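Local coordinates for uroporphyrinogen III synthase (Thermus thermophilus, PDB 1WCW), which probably catalyses, as a uroporphyrinogen-III synthase, the ring closure of hydroxymethylbilane to uroporphyrinogen III in tetrapyrrole biosynthesis, at residues A[10-15]-A[182-187]; A[187-192]-A[216-221]. All coordinates share one frame; numbering follows the deposited sequence.

Contact 1: residues A[10-15]-A[182-187]; sequences RVAYAG and GEVDAL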
loop_
_atom_site.group_PDB
_atom_site.type_symbol
_atom_site.label_atom_id
_atom_site.label_comp_id
_atom_site.label_asym_id
_atom_site.label_seq_id
_atom_site.Cartn_x
_atom_site.Cartn_y
_atom_site.Cartn_z
ATOM N N ARG A 10 14.755 -19.796 -6.371
ATOM C CA ARG A 10 15.118 -18.384 -6.478
ATOM C C ARG A 10 13.842 -17.551 -6.251
ATOM O O ARG A 10 12.885 -17.673 -7.030
ATOM C CB ARG A 10 15.655 -18.061 -7.858
ATOM C CG ARG A 10 17.101 -18.591 -8.151
ATOM C CD ARG A 10 17.271 -20.003 -8.371
ATOM N NE ARG A 10 18.616 -20.257 -8.944
ATOM C CZ ARG A 10 18.998 -20.112 -10.214
ATOM N NH1 ARG A 10 20.246 -20.407 -10.543
ATOM N NH2 ARG A 10 18.192 -19.656 -11.162
ATOM N N VAL A 11 13.876 -16.722 -5.227
ATOM C CA VAL A 11 12.714 -15.915 -4.835
ATOM C C VAL A 11 13.083 -14.449 -4.864
ATOM O O VAL A 11 13.998 -13.960 -4.161
ATOM C CB VAL A 11 12.232 -16.267 -3.434
ATOM C CG1 VAL A 11 10.888 -15.527 -3.121
ATOM C CG2 VAL A 11 12.034 -17.815 -3.278
ATOM N N ALA A 12 12.405 -13.719 -5.720
ATOM C CA ALA A 12 12.579 -12.258 -5.871
ATOM C C ALA A 12 11.627 -11.542 -4.892
ATOM O O ALA A 12 10.520 -12.076 -4.598
ATOM C CB ALA A 12 12.273 -11.880 -7.236
ATOM N N TYR A 13 12.013 -10.391 -4.406
ATOM C CA TYR A 13 11.233 -9.593 -3.481
ATOM C C TYR A 13 11.030 -8.239 -4.104
ATOM O O TYR A 13 12.000 -7.575 -4.488
ATOM C CB TYR A 13 12.011 -9.469 -2.193
ATOM C CG TYR A 13 11.338 -8.758 -1.062
ATOM C CD1 TYR A 13 11.802 -7.515 -0.619
ATOM C CD2 TYR A 13 10.256 -9.329 -0.422
ATOM C CE1 TYR A 13 11.170 -6.860 0.452
ATOM C CE2 TYR A 13 9.646 -8.708 0.618
ATOM C CZ TYR A 13 10.105 -7.489 1.031
ATOM O OH TYR A 13 9.460 -6.872 2.093
ATOM N N ALA A 14 9.768 -7.815 -4.231
ATOM C CA ALA A 14 9.446 -6.518 -4.873
ATOM C C ALA A 14 9.334 -5.382 -3.847
ATOM O O ALA A 14 9.087 -4.256 -4.291
ATOM C CB ALA A 14 8.121 -6.648 -5.666
ATOM N N GLY A 15 9.513 -5.651 -2.571
ATOM C CA GLY A 15 9.388 -4.634 -1.526
ATOM C C GLY A 15 10.617 -3.775 -1.366
ATOM O O GLY A 15 11.676 -4.007 -1.943
ATOM N N GLY A 182 13.193 -16.038 -17.040
ATOM C CA GLY A 182 13.111 -17.274 -16.292
ATOM C C GLY A 182 14.182 -17.206 -15.213
ATOM O O GLY A 182 14.613 -18.238 -14.695
ATOM N N GLU A 183 14.605 -15.979 -14.877
ATOM C CA GLU A 183 15.657 -15.763 -13.904
ATOM C C GLU A 183 15.291 -16.079 -12.444
ATOM O O GLU A 183 16.178 -16.336 -11.619
ATOM C CB GLU A 183 16.234 -14.343 -14.045
ATOM C CG GLU A 183 17.350 -13.935 -13.061
ATOM C CD GLU A 183 17.944 -12.577 -13.428
ATOM O OE1 GLU A 183 17.296 -11.808 -14.177
ATOM O OE2 GLU A 183 19.058 -12.252 -12.993
ATOM N N VAL A 184 13.991 -16.135 -12.149
ATOM C CA VAL A 184 13.519 -16.459 -10.801
ATOM C C VAL A 184 12.352 -17.438 -10.801
ATOM O O VAL A 184 11.671 -17.598 -11.806
ATOM C CB VAL A 184 13.196 -15.185 -10.026
ATOM C CG1 VAL A 184 11.988 -14.535 -10.502
ATOM C CG2 VAL A 184 13.063 -15.484 -8.615
ATOM N N ASP A 185 12.159 -18.115 -9.688
ATOM C CA ASP A 185 11.095 -19.090 -9.557
ATOM C C ASP A 185 9.821 -18.552 -8.927
ATOM O O ASP A 185 8.753 -19.067 -9.175
ATOM C CB ASP A 185 11.573 -20.262 -8.704
ATOM C CG ASP A 185 12.749 -20.998 -9.350
ATOM O OD1 ASP A 185 12.576 -21.410 -10.517
ATOM O OD2 ASP A 185 13.850 -21.088 -8.731
ATOM N N ALA A 186 9.970 -17.524 -8.104
ATOM C CA ALA A 186 8.822 -16.932 -7.418
ATOM C C ALA A 186 9.088 -15.473 -7.165
ATOM O O ALA A 186 10.289 -15.061 -7.126
ATOM C CB ALA A 186 8.549 -17.650 -6.110
ATOM N N LEU A 187 8.014 -14.675 -7.012
ATOM C CA LEU A 187 8.147 -13.253 -6.765
ATOM C C LEU A 187 7.205 -12.907 -5.656
ATOM O O LEU A 187 5.997 -13.167 -5.777
ATOM C CB LEU A 187 7.823 -12.448 -8.037
ATOM C CG LEU A 187 7.651 -10.966 -7.802
ATOM C CD1 LEU A 187 8.903 -10.292 -7.327
ATOM C CD2 LEU A 187 7.252 -10.334 -9.210
#
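Asp185 holds its CG beside its own backbone N and anti to the carbonyl carbon (chi1 -62°), a rotation that carries the carboxylate across to the backbone of Arg10. Leu187 adopts another first torsion, CG anti to the backbone N (chi1 168°), and this brings CD1 against the methyls of Ala12 and Ala14. The Asp185 bond is almost straight: Arg10 N donates to the anti lone pair of Asp185 OD2 at 2.8 Å, with 174° at the hydrogen. The Arg10 side chain does not close a salt bridge here. Its CD passes 3.6 Å from Asp185 OD2, but the chain bends at chi2 and NE stays 4.8 Å away, so the opposite charges may attract only at a distance. An alanine in place of Asp185 would probably leave the N-H of Arg10 without this mate and the first residue of the strand less firmly fixed. The N-H groups of Asp185 and Ala186 both turn to Arg10 O, though that oxygen is modelled too close to Val184 and the details are doubtful. Farther along, Ala12 N bonds to Ala186 O at 2.9 Å. Ala186 thus bonds to the residues before and after Val11, the pattern of a parallel ladder, and Val11 CA lies 3.4 Å from Ala186 O. Apolar contacts follow on both faces: Ala12 CB meets Leu187 CD1 at 3.7 Å, whereas Val11 CG1 approaches Ala186 CB at 4.3 Å on the other side. Strand 10-13 lies between strands 186-189 and 32-35 in a parallel sheet, Val11 bonding through its backbone to Thr32 and Leu34. Leu187 continues onto Leu175 and Leu179 of helix 169-181, on the face it shares with Ala12, and Ala186 packs on Phe252 of helix 245-260, across the sheet.

Contact 2: residues A[187-192]-A[216-221]; sequences LAFVAA and VKALAV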
loop_
_atom_site.group_PDB
_atom_site.type_symbol
_atom_site.label_atom_id
_atom_site.label_comp_id
_atom_site.label_asym_id
_atom_site.label_seq_id
_atom_site.Cartn_x
_atom_site.Cartn_y
_atom_site.Cartn_z
ATOM N N LEU A 187 8.014 -14.675 -7.012
ATOM C CA LEU A 187 8.147 -13.253 -6.765
ATOM C C LEU A 187 7.205 -12.907 -5.656
ATOM O O LEU A 187 5.997 -13.167 -5.777
ATOM C CB LEU A 187 7.823 -12.448 -8.037
ATOM C CG LEU A 187 7.651 -10.966 -7.802
ATOM C CD1 LEU A 187 8.903 -10.292 -7.327
ATOM C CD2 LEU A 187 7.252 -10.334 -9.210
ATOM N N ALA A 188 7.725 -12.272 -4.605
ATOM C CA ALA A 188 6.913 -11.880 -3.457
ATOM C C ALA A 188 6.562 -10.400 -3.499
ATOM O O ALA A 188 7.439 -9.555 -3.636
ATOM C CB ALA A 188 7.699 -12.218 -2.203
ATOM N N PHE A 189 5.263 -10.136 -3.301
ATOM C CA PHE A 189 4.710 -8.773 -3.196
ATOM C C PHE A 189 4.188 -8.614 -1.782
ATOM O O PHE A 189 3.468 -9.468 -1.275
ATOM C CB PHE A 189 3.535 -8.584 -4.163
ATOM C CG PHE A 189 3.886 -8.785 -5.605
ATOM C CD1 PHE A 189 3.784 -9.989 -6.212
ATOM C CD2 PHE A 189 4.212 -7.670 -6.356
ATOM C CE1 PHE A 189 4.011 -10.118 -7.610
ATOM C CE2 PHE A 189 4.429 -7.800 -7.753
ATOM C CZ PHE A 189 4.320 -8.999 -8.339
ATOM N N VAL A 190 4.542 -7.499 -1.170
ATOM C CA VAL A 190 4.049 -7.242 0.181
ATOM C C VAL A 190 3.057 -6.115 0.287
ATOM O O VAL A 190 2.502 -5.873 1.352
ATOM C CB VAL A 190 5.160 -7.033 1.231
ATOM C CG1 VAL A 190 6.010 -8.339 1.292
ATOM C CG2 VAL A 190 5.979 -5.883 0.862
ATOM N N ALA A 191 2.736 -5.489 -0.822
ATOM C CA ALA A 191 1.716 -4.440 -0.801
ATOM C C ALA A 191 1.091 -4.381 -2.179
ATOM O O ALA A 191 1.776 -4.543 -3.198
ATOM C CB ALA A 191 2.390 -3.056 -0.497
ATOM N N ALA A 192 -0.164 -4.023 -2.268
ATOM C CA ALA A 192 -0.839 -3.897 -3.522
ATOM C C ALA A 192 -0.196 -2.899 -4.420
ATOM O O ALA A 192 -0.165 -3.107 -5.640
ATOM C CB ALA A 192 -2.323 -3.505 -3.272
ATOM N N VAL A 216 6.533 -18.149 -13.229
ATOM C CA VAL A 216 7.063 -17.666 -11.945
ATOM C C VAL A 216 5.887 -17.632 -10.991
ATOM O O VAL A 216 4.822 -17.080 -11.342
ATOM C CB VAL A 216 7.583 -16.238 -12.159
ATOM C CG1 VAL A 216 8.038 -15.661 -10.810
ATOM C CG2 VAL A 216 8.747 -16.261 -13.141
ATOM N N LYS A 217 6.038 -18.159 -9.818
ATOM C CA LYS A 217 4.892 -18.174 -8.871
ATOM C C LYS A 217 4.792 -16.826 -8.148
ATOM O O LYS A 217 5.753 -16.408 -7.493
ATOM C CB LYS A 217 5.102 -19.335 -7.924
ATOM C CG LYS A 217 4.939 -20.684 -8.667
ATOM C CD LYS A 217 5.311 -21.812 -7.770
ATOM C CE LYS A 217 5.085 -23.168 -8.478
ATOM N NZ LYS A 217 5.908 -23.338 -9.682
ATOM N N ALA A 218 3.606 -16.209 -8.206
ATOM C CA ALA A 218 3.407 -14.959 -7.516
ATOM C C ALA A 218 2.985 -15.212 -6.098
ATOM O O ALA A 218 2.057 -16.041 -5.852
ATOM C CB ALA A 218 2.381 -14.139 -8.240
ATOM N N LEU A 219 3.639 -14.581 -5.141
ATOM C CA LEU A 219 3.342 -14.758 -3.734
ATOM C C LEU A 219 2.859 -13.432 -3.216
ATOM O O LEU A 219 3.425 -12.389 -3.559
ATOM C CB LEU A 219 4.591 -15.178 -2.907
ATOM C CG LEU A 219 5.443 -16.254 -3.600
ATOM C CD1 LEU A 219 6.690 -16.521 -2.782
ATOM C CD2 LEU A 219 4.687 -17.516 -3.806
ATOM N N ALA A 220 1.807 -13.461 -2.373
ATOM C CA ALA A 220 1.244 -12.189 -1.862
ATOM C C ALA A 220 1.169 -12.164 -0.350
ATOM O O ALA A 220 0.675 -13.174 0.192
ATOM C CB ALA A 220 -0.187 -11.955 -2.436
ATOM N N VAL A 221 1.610 -11.098 0.249
ATOM C CA VAL A 221 1.410 -10.913 1.702
ATOM C C VAL A 221 0.202 -9.996 1.787
ATOM O O VAL A 221 0.291 -8.801 1.426
ATOM C CB VAL A 221 2.592 -10.197 2.348
ATOM C CG1 VAL A 221 2.293 -9.938 3.868
ATOM C CG2 VAL A 221 3.821 -11.043 2.230
HETATM O O HOH W 1 0.653 -6.502 2.782
#
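Phe189 turns a ring edge to the backbone of Leu219: with CG beside its own N (chi1 -60°) and the ring plane set by chi2 of 91°, CD1 comes within 3.6 Å of Leu219 O, which lies in the plane of the ring. Ala218 CB also sits at that edge, 4.4 Å from CE1. On the opposite face of the sheet, Leu219 has CG anti to its carbonyl carbon, and chi1 of -43° brings CG to 3.8 Å from Leu187 O. Val190, just past the end of its strand, and Val221, the last residue of its own, lie side by side and point the same way, Val190 CG1 meeting Val221 CG2 at 3.6 Å; in each, the touching methyl is anti to the carbonyl carbon. Val216 offers CG1 to Leu187 CB at the other end. Between these two layers a parallel ladder runs from Leu187 N to Lys217 O, through Leu219 N to Leu187 O (2.8 Å) and Phe189 N to Leu219 O (2.9 Å), to Val221 N on Phe189 O. Val221 O bonds Thr225 OG1 and a water at 2.7 Å, whose approach to Val190 O is doubtful. Lys217 sends its amine away, to a cation-pi contact with Phe237. Chemically, inward-facing N-H and C=O groups pair across the strands, while Ala188, Ala218 and Ala220 bond to strands beyond; these bonds set the register, and buried apolar side chains fill both faces.

Contacts 1 and 2 lie with centres about 9 Å apart and share Leu187, because strand 186-189 serves both: strand 10-13 flanks it on one side and strand 217-221 on the other. Ala12 O and Ala188 N, 2.8 Å apart, continue the first ladder into residues of the second. Together the contacts supply the middle of a five-stranded parallel sheet ordered 32-35, 10-13, 186-189, 217-221, 238-240, the 2-1-3-4-5 order of flavodoxin-like folds. In sequence they come in series. Contact 1 joins segments 167 residues apart, bringing the chain back after it has built the second, mixed sheet; contact 2 spans only helices 192-201 and 205-214.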